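Local coordinates for aminopentol aminotransferase (Sphingopyxis macrogoltabida, PDB 6HBS), which catalyses the pyridoxal-phosphate-dependent deamination of aminopentol, the hydrolysed form of fumonisin B1, to its 2-keto product, with pyruvate as preferred amino acceptor, at the interface of chains A and B. Residues are numbered along the deposited sequence; one frame, centred on the assembly and turned at random. Chains: chain A/B, Aminopentol aminotransferase.

The three contacts sample one two-fold symmetric interface, and each recurs with the chains exchanged. Measured between the centres of their C-alpha atoms, contact 1 lies about 21 Å from contact 2 and 29 Å from contact 3, while contacts 2 and 3 are about 27 Å apart. Contact 1 sets the end of helix 5-17 against helix 94-105 and strand 111-115; contact 2 lays a loop on helix 118-133; contact 3 joins loops. Residues 282-283 in contact 2 and 285-287 in contact 3 belong to neighbouring stretches of sequence used from opposite chains. Dimers with cofactor sites near the interface are typical of class-III aminotransferases.

Contact 1: the interface of chains A and B. Residues chain A 95-96, 99-100, 103, 110-112; chain B 17-18.
The backbone amide of A:Ala112 donates to the carbonyl oxygen of B:Val17, with A:Ala112 N 2.8 Å from B:Val17 O and an angle of 156° at the hydrogen. The acceptor is the last residue of helix 5-17 and the donor belongs to strand 111-115, so one chain's helix end is pinned to the other's strand. Beside this amide, A:Trp111 CB also stands 3.5 Å from the same carbonyl oxygen, B:Val17 O.

Around this bond the contact is aliphatic. B:Val17 has 103 Å² hidden by chain A, and its CG2 branch does the touching on helix 94-105: it lies 3.5 Å from A:Ala99 CB. CG2 occupies the crowded position between backbone N and carbonyl carbon, which points that methyl at the helix. The small A:Ala99 side chain is shared by two neighbours, since B:Ile18 CG1 comes to 3.7 Å from A:Ala99 CB. The aliphatic part of A:Glu100 crosses the same valine at a slant, its CG 4.0 Å from B:Val17 CG2. The isoleucine runs on along the helix toward its start. There the extended A:Met95 chain passes obliquely over it, and A:Met95 CE ends 4.2 Å from B:Ile18 CD1.

Contact 2: the interface of chains A and B. Residues chain A 126-127, 130-131, 282-283; chain B 150, 153, 157-159.
Helix 118-133 of this class-III aminotransferase begins in the cofactor pocket with A:Gly118 and A:Ser119, and its later turns carry a loop of the partner chain. A:Val127 faces that loop with both methyls. CG1, anti to the backbone N (chi1 173°), lies 3.4 Å from the carbonyl oxygen B:Ala157 O, while CG2 turns toward B:Pro150 and shares the B:Ile159 CD1 methyl with CG1. B:Gly158 rests close on the helix backbone, its CA 3.4 Å from A:Val127 O and in contact with A:Ala131 as well; its positive phi of 78° suits a glycine.

Two waters extend the grip. The extended A:Arg130 chain passes B:Gly158 O, and its guanidinium holds water 1 at its edge, A:Arg130 NH1 lying 2.7 Å from the water oxygen; the same water meets B:Gly158 O. A:Met126 CG lies above one guanidinium face, toward its rim, and its CE methyl packs on B:Pro150 CG. Water 2 links A:Phe283 N, at 3.0 Å from its oxygen, with B:Ala157 O. On the carbonyl side of A:Phe283, the hydroxyl of B:Thr153 donates directly, B:Thr153 OG1 lying 3.2 Å from A:Phe283 O and tilted 29° from the carbonyl plane. That hydroxyl also sits at the phenyl edge.

Contact 3: the interface of chains A and B. Residues chain A 22-26; chain B 89, 285-287, 290.
The B:Phe290 ring is the tightly packed heart of this contact, with 66 Å² hidden by chain A, whose loop 22-26 packs around it. A:Tyr23 crosses it at a slant, with A:Tyr23 CE1 3.5 Å from B:Phe290 CE1, and the A:Met22 thioether meets it tip to tip, SD lying 3.6 Å from the same ring atom. A:Glu26 slides past in the opposite direction: its CB lies over one face near the rim, and its carboxylate OE1 comes 3.3 Å from B:Phe290 CB. An alanine in place of B:Phe290 would probably open a gap between A:Met22, A:Tyr23 and A:Glu26 and let their side chains turn more freely.

At the phenyl's edge stands A:His25, gripped through the hydroxyl of B:Thr285. This oxygen accepts from the histidine backbone, A:His25 N to B:Thr285 OG1 being 2.9 Å and nearly straight at 168°. It also shares a hydrogen bond, more bent at 141° and of undecided direction, with A:His25 ND1 at 2.7 Å from B:Thr285 OG1. Chi1 of 69° folds the imidazole back toward its own backbone, allowing both bonds to converge on the hydroxyl.

The looser side is bridged by water. Water 4 spans A:His25 NE2, A:Glu26 OE2 and B:Ser287 O, its oxygen a long 3.3 Å from A:Glu26 OE2, while water 3 joins A:Glu26 O to B:Thr89 O. In the fold, the loop 22-26 follows the 3-10 helix 19-21 and lies against the partner's segment 285-290, just ahead of helix 292-307.

Contact 1: the interface of chains A and B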
loop_
_atom_site.group_PDB
_atom_site.type_symbol
_atom_site.label_atom_id
_atom_site.label_comp_id
_atom_site.label_asym_id
_atom_site.label_seq_id
_atom_site.Cartn_x
_atom_site.Cartn_y
_atom_site.Cartn_z
ATOM N N MET A 95 -4.937 -16.612 5.165
ATOM C CA MET A 95 -3.648 -16.282 4.529
ATOM C C MET A 95 -2.962 -17.550 4.003
ATOM O O MET A 95 -2.397 -17.542 2.896
ATOM C CB MET A 95 -2.694 -15.541 5.468
ATOM C CG MET A 95 -1.434 -15.033 4.763
ATOM S SD MET A 95 -0.338 -14.165 5.895
ATOM C CE MET A 95 0.979 -13.694 4.770
ATOM N N VAL A 96 -3.042 -18.635 4.773
ATOM C CA VAL A 96 -2.448 -19.903 4.391
ATOM C C VAL A 96 -3.172 -20.459 3.159
ATOM O O VAL A 96 -2.509 -20.916 2.210
ATOM C CB VAL A 96 -2.408 -20.920 5.554
ATOM C CG1 VAL A 96 -1.785 -22.241 5.107
ATOM C CG2 VAL A 96 -1.658 -20.357 6.746
ATOM N N ALA A 99 -2.172 -18.376 0.050
ATOM C CA ALA A 99 -0.835 -18.676 -0.425
ATOM C C ALA A 99 -0.827 -20.032 -1.130
ATOM O O ALA A 99 -0.186 -20.174 -2.165
ATOM C CB ALA A 99 0.169 -18.627 0.686
ATOM N N GLU A 100 -1.550 -21.015 -0.574
ATOM C CA GLU A 100 -1.675 -22.340 -1.226
ATOM C C GLU A 100 -2.305 -22.184 -2.610
ATOM O O GLU A 100 -1.831 -22.761 -3.581
ATOM C CB GLU A 100 -2.489 -23.327 -0.390
ATOM C CG GLU A 100 -1.715 -23.830 0.803
ATOM C CD GLU A 100 -2.509 -24.582 1.870
ATOM O OE1 GLU A 100 -3.758 -24.458 1.890
ATOM O OE2 GLU A 100 -1.860 -25.275 2.682
ATOM N N VAL A 103 0.142 -20.138 -5.091
ATOM C CA VAL A 103 1.307 -20.928 -5.406
ATOM C C VAL A 103 0.916 -22.125 -6.292
ATOM O O VAL A 103 1.676 -22.490 -7.229
ATOM C CB VAL A 103 2.020 -21.424 -4.138
ATOM C CG1 VAL A 103 2.990 -22.551 -4.438
ATOM C CG2 VAL A 103 2.724 -20.292 -3.416
ATOM N N ASP A 110 6.883 -21.465 -5.674
ATOM C CA ASP A 110 6.777 -22.335 -4.501
ATOM C C ASP A 110 6.291 -21.561 -3.261
ATOM O O ASP A 110 5.843 -22.193 -2.301
ATOM C CB ASP A 110 8.112 -23.012 -4.237
ATOM C CG ASP A 110 8.634 -23.719 -5.478
ATOM O OD1 ASP A 110 7.912 -24.553 -5.992
ATOM O OD2 ASP A 110 9.717 -23.355 -5.948
ATOM N N TRP A 111 6.362 -20.218 -3.288
ATOM C CA TRP A 111 5.936 -19.419 -2.150
ATOM C C TRP A 111 5.312 -18.100 -2.603
ATOM O O TRP A 111 5.527 -17.654 -3.720
ATOM C CB TRP A 111 7.096 -19.206 -1.168
ATOM C CG TRP A 111 8.329 -18.585 -1.750
ATOM C CD1 TRP A 111 9.469 -19.238 -2.120
ATOM C CD2 TRP A 111 8.545 -17.196 -2.052
ATOM N NE1 TRP A 111 10.394 -18.354 -2.594
ATOM C CE2 TRP A 111 9.859 -17.091 -2.573
ATOM C CE3 TRP A 111 7.791 -16.027 -1.898
ATOM C CZ2 TRP A 111 10.403 -15.878 -2.980
ATOM C CZ3 TRP A 111 8.333 -14.823 -2.308
ATOM C CH2 TRP A 111 9.628 -14.750 -2.830
ATOM N N ALA A 112 4.572 -17.465 -1.689
ATOM C CA ALA A 112 3.991 -16.150 -1.917
ATOM C C ALA A 112 4.218 -15.220 -0.715
ATOM O O ALA A 112 4.224 -15.655 0.414
ATOM C CB ALA A 112 2.532 -16.316 -2.205
ATOM N N VAL B 17 4.447 -22.546 1.959
ATOM C CA VAL B 17 3.997 -21.669 0.868
ATOM C C VAL B 17 4.246 -20.195 1.186
ATOM O O VAL B 17 3.943 -19.344 0.344
ATOM C CB VAL B 17 2.533 -21.923 0.480
ATOM C CG1 VAL B 17 2.368 -23.303 -0.134
ATOM C CG2 VAL B 17 1.597 -21.722 1.642
ATOM N N ILE B 18 4.785 -19.902 2.376
ATOM C CA ILE B 18 5.162 -18.551 2.756
ATOM C C ILE B 18 6.590 -18.604 3.283
ATOM O O ILE B 18 6.907 -19.463 4.099
ATOM C CB ILE B 18 4.181 -17.978 3.797
ATOM C CG1 ILE B 18 2.739 -18.017 3.300
ATOM C CG2 ILE B 18 4.597 -16.578 4.228
ATOM C CD1 ILE B 18 1.707 -17.778 4.393
#

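Contact 2: the interface of chains A and B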
loop_
_atom_site.group_PDB
_atom_site.type_symbol
_atom_site.label_atom_id
_atom_site.label_comp_id
_atom_site.label_asym_id
_atom_site.label_seq_id
_atom_site.Cartn_x
_atom_site.Cartn_y
_atom_site.Cartn_z
ATOM N N MET A 126 13.122 -6.307 -5.907
ATOM C CA MET A 126 14.422 -5.603 -6.124
ATOM C C MET A 126 15.365 -5.884 -4.938
ATOM O O MET A 126 16.518 -6.303 -5.133
ATOM C CB MET A 126 14.201 -4.104 -6.274
ATOM C CG MET A 126 15.475 -3.293 -6.261
ATOM S SD MET A 126 15.108 -1.566 -6.420
ATOM C CE MET A 126 14.721 -1.163 -4.717
ATOM N N VAL A 127 14.866 -5.687 -3.708
ATOM C CA VAL A 127 15.635 -5.901 -2.495
ATOM C C VAL A 127 15.988 -7.390 -2.332
ATOM O O VAL A 127 17.155 -7.720 -2.050
ATOM C CB VAL A 127 14.909 -5.314 -1.273
ATOM C CG1 VAL A 127 15.619 -5.670 0.025
ATOM C CG2 VAL A 127 14.766 -3.814 -1.395
ATOM N N ARG A 130 18.927 -8.381 -4.670
ATOM C CA ARG A 130 20.182 -7.892 -4.168
ATOM C C ARG A 130 20.648 -8.762 -2.991
ATOM O O ARG A 130 21.817 -9.142 -2.957
ATOM C CB ARG A 130 20.059 -6.415 -3.794
ATOM C CG ARG A 130 19.900 -5.496 -4.989
ATOM C CD ARG A 130 19.674 -4.039 -4.625
ATOM N NE ARG A 130 19.910 -3.236 -5.821
ATOM C CZ ARG A 130 19.452 -2.011 -6.010
ATOM N NH1 ARG A 130 18.691 -1.437 -5.081
ATOM N NH2 ARG A 130 19.766 -1.368 -7.128
ATOM N N ALA A 131 19.744 -9.091 -2.044
ATOM C CA ALA A 131 20.067 -10.021 -0.944
ATOM C C ALA A 131 20.523 -11.391 -1.456
ATOM O O ALA A 131 21.453 -11.981 -0.886
ATOM C CB ALA A 131 18.903 -10.195 -0.002
ATOM N N ILE A 282 15.350 -10.564 4.043
ATOM C CA ILE A 282 14.955 -9.154 3.889
ATOM C C ILE A 282 13.858 -8.828 4.906
ATOM O O ILE A 282 13.198 -9.714 5.402
ATOM C CB ILE A 282 14.490 -8.834 2.445
ATOM C CG1 ILE A 282 13.232 -9.627 2.054
ATOM C CG2 ILE A 282 15.639 -9.018 1.477
ATOM C CD1 ILE A 282 12.679 -9.278 0.692
ATOM N N PHE A 283 13.695 -7.536 5.184
ATOM C CA PHE A 283 12.623 -7.044 6.077
ATOM C C PHE A 283 11.695 -6.125 5.286
ATOM O O PHE A 283 12.043 -4.980 4.950
ATOM C CB PHE A 283 13.143 -6.301 7.313
ATOM C CG PHE A 283 12.028 -5.975 8.283
ATOM C CD1 PHE A 283 11.434 -6.985 9.036
ATOM C CD2 PHE A 283 11.492 -4.697 8.349
ATOM C CE1 PHE A 283 10.373 -6.709 9.892
ATOM C CE2 PHE A 283 10.446 -4.415 9.218
ATOM C CZ PHE A 283 9.890 -5.418 9.981
ATOM N N PRO B 150 13.501 0.995 1.143
ATOM C CA PRO B 150 14.969 0.880 1.178
ATOM C C PRO B 150 15.650 2.032 1.951
ATOM O O PRO B 150 16.684 1.825 2.579
ATOM C CB PRO B 150 15.345 0.784 -0.312
ATOM C CG PRO B 150 14.097 0.215 -0.974
ATOM C CD PRO B 150 12.922 0.791 -0.200
ATOM N N THR B 153 14.267 1.065 6.067
ATOM C CA THR B 153 14.002 -0.238 6.660
ATOM C C THR B 153 15.059 -0.583 7.714
ATOM O O THR B 153 16.255 -0.347 7.514
ATOM C CB THR B 153 13.898 -1.358 5.616
ATOM O OG1 THR B 153 13.497 -2.527 6.349
ATOM C CG2 THR B 153 15.192 -1.586 4.863
ATOM N N ALA B 157 19.452 -6.313 4.858
ATOM C CA ALA B 157 19.688 -7.305 3.820
ATOM C C ALA B 157 19.074 -6.797 2.497
ATOM O O ALA B 157 17.911 -6.355 2.467
ATOM C CB ALA B 157 19.119 -8.644 4.218
ATOM N N GLY B 158 19.879 -6.788 1.428
ATOM C CA GLY B 158 19.451 -6.302 0.086
ATOM C C GLY B 158 19.411 -4.785 -0.055
ATOM O O GLY B 158 18.988 -4.271 -1.106
ATOM N N ILE B 159 19.852 -4.047 0.975
ATOM C CA ILE B 159 19.831 -2.598 0.968
ATOM C C ILE B 159 21.237 -2.084 0.617
ATOM O O ILE B 159 22.234 -2.519 1.196
ATOM C CB ILE B 159 19.366 -2.069 2.341
ATOM C CG1 ILE B 159 17.985 -2.599 2.737
ATOM C CG2 ILE B 159 19.417 -0.552 2.372
ATOM C CD1 ILE B 159 16.918 -2.345 1.700
HETATM O O HOH W 1 18.034 -2.068 -2.505
HETATM O O HOH W 2 15.828 -5.684 4.145
#

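Contact 3: the interface of chains A and B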
loop_
_atom_site.group_PDB
_atom_site.type_symbol
_atom_site.label_atom_id
_atom_site.label_comp_id
_atom_site.label_asym_id
_atom_site.label_seq_id
_atom_site.Cartn_x
_atom_site.Cartn_y
_atom_site.Cartn_z
ATOM N N MET A 22 -6.264 16.779 -7.623
ATOM C CA MET A 22 -6.069 15.321 -7.782
ATOM C C MET A 22 -4.636 15.106 -8.279
ATOM O O MET A 22 -3.976 16.049 -8.645
ATOM C CB MET A 22 -7.071 14.684 -8.765
ATOM C CG MET A 22 -8.047 13.719 -8.088
ATOM S SD MET A 22 -7.243 12.216 -7.420
ATOM C CE MET A 22 -7.004 11.327 -8.959
ATOM N N TYR A 23 -4.199 13.850 -8.309
ATOM C CA TYR A 23 -2.779 13.492 -8.480
ATOM C C TYR A 23 -2.747 12.043 -8.961
ATOM O O TYR A 23 -3.749 11.337 -8.880
ATOM C CB TYR A 23 -1.992 13.671 -7.168
ATOM C CG TYR A 23 -2.570 12.896 -6.010
ATOM C CD1 TYR A 23 -2.234 11.576 -5.774
ATOM C CD2 TYR A 23 -3.510 13.468 -5.174
ATOM C CE1 TYR A 23 -2.788 10.858 -4.727
ATOM C CE2 TYR A 23 -4.083 12.770 -4.126
ATOM C CZ TYR A 23 -3.736 11.454 -3.913
ATOM O OH TYR A 23 -4.352 10.757 -2.915
ATOM N N GLY A 24 -1.567 11.607 -9.412
ATOM C CA GLY A 24 -1.314 10.259 -9.773
ATOM C C GLY A 24 -2.022 9.881 -11.061
ATOM O O GLY A 24 -2.450 10.745 -11.835
ATOM N N HIS A 25 -2.096 8.570 -11.304
ATOM C CA HIS A 25 -2.423 8.012 -12.607
ATOM C C HIS A 25 -3.887 8.292 -13.011
ATOM O O HIS A 25 -4.167 8.327 -14.198
ATOM C CB HIS A 25 -2.077 6.513 -12.670
ATOM C CG HIS A 25 -2.933 5.599 -11.835
ATOM N ND1 HIS A 25 -2.641 5.282 -10.491
ATOM C CD2 HIS A 25 -4.024 4.858 -12.167
ATOM C CE1 HIS A 25 -3.560 4.437 -10.043
ATOM N NE2 HIS A 25 -4.428 4.156 -11.051
ATOM N N GLU A 26 -4.783 8.498 -12.040
ATOM C CA GLU A 26 -6.205 8.676 -12.281
ATOM C C GLU A 26 -6.581 10.154 -12.390
ATOM O O GLU A 26 -7.739 10.464 -12.555
ATOM C CB GLU A 26 -7.038 7.986 -11.195
ATOM C CG GLU A 26 -6.914 6.475 -11.246
ATOM C CD GLU A 26 -7.878 5.684 -10.377
ATOM O OE1 GLU A 26 -8.729 6.303 -9.696
ATOM O OE2 GLU A 26 -7.769 4.452 -10.368
ATOM N N THR B 89 -12.540 3.807 -12.038
ATOM C CA THR B 89 -11.661 4.446 -13.028
ATOM C C THR B 89 -11.199 5.831 -12.555
ATOM O O THR B 89 -10.139 6.327 -12.957
ATOM C CB THR B 89 -12.396 4.481 -14.367
ATOM O OG1 THR B 89 -12.496 3.113 -14.752
ATOM C CG2 THR B 89 -11.695 5.335 -15.397
ATOM N N THR B 285 1.629 7.638 -6.883
ATOM C CA THR B 285 0.355 7.044 -7.203
ATOM C C THR B 285 0.361 5.579 -6.790
ATOM O O THR B 285 1.432 4.968 -6.533
ATOM C CB THR B 285 0.022 7.199 -8.695
ATOM O OG1 THR B 285 -1.383 7.057 -8.946
ATOM C CG2 THR B 285 0.789 6.221 -9.557
ATOM N N GLY B 286 -0.851 5.017 -6.791
ATOM C CA GLY B 286 -1.048 3.584 -6.644
ATOM C C GLY B 286 -2.428 3.190 -7.120
ATOM O O GLY B 286 -3.391 3.979 -6.926
ATOM N N SER B 287 -2.514 1.994 -7.711
ATOM C CA SER B 287 -3.755 1.338 -8.207
ATOM C C SER B 287 -4.920 1.482 -7.219
ATOM O O SER B 287 -6.054 1.690 -7.662
ATOM C CB SER B 287 -3.537 -0.154 -8.428
ATOM O OG SER B 287 -2.478 -0.376 -9.336
ATOM N N PHE B 290 -7.113 5.398 -4.701
ATOM C CA PHE B 290 -8.271 6.198 -4.972
ATOM C C PHE B 290 -9.541 5.406 -4.669
ATOM O O PHE B 290 -10.615 5.862 -5.032
ATOM C CB PHE B 290 -8.232 6.720 -6.412
ATOM C CG PHE B 290 -6.941 7.422 -6.722
ATOM C CD1 PHE B 290 -6.700 8.693 -6.236
ATOM C CD2 PHE B 290 -5.918 6.758 -7.377
ATOM C CE1 PHE B 290 -5.465 9.297 -6.431
ATOM C CE2 PHE B 290 -4.707 7.396 -7.629
ATOM C CZ PHE B 290 -4.489 8.657 -7.160
HETATM O O HOH W 3 -9.673 8.939 -13.632
HETATM O O HOH W 4 -6.202 1.576 -10.332
#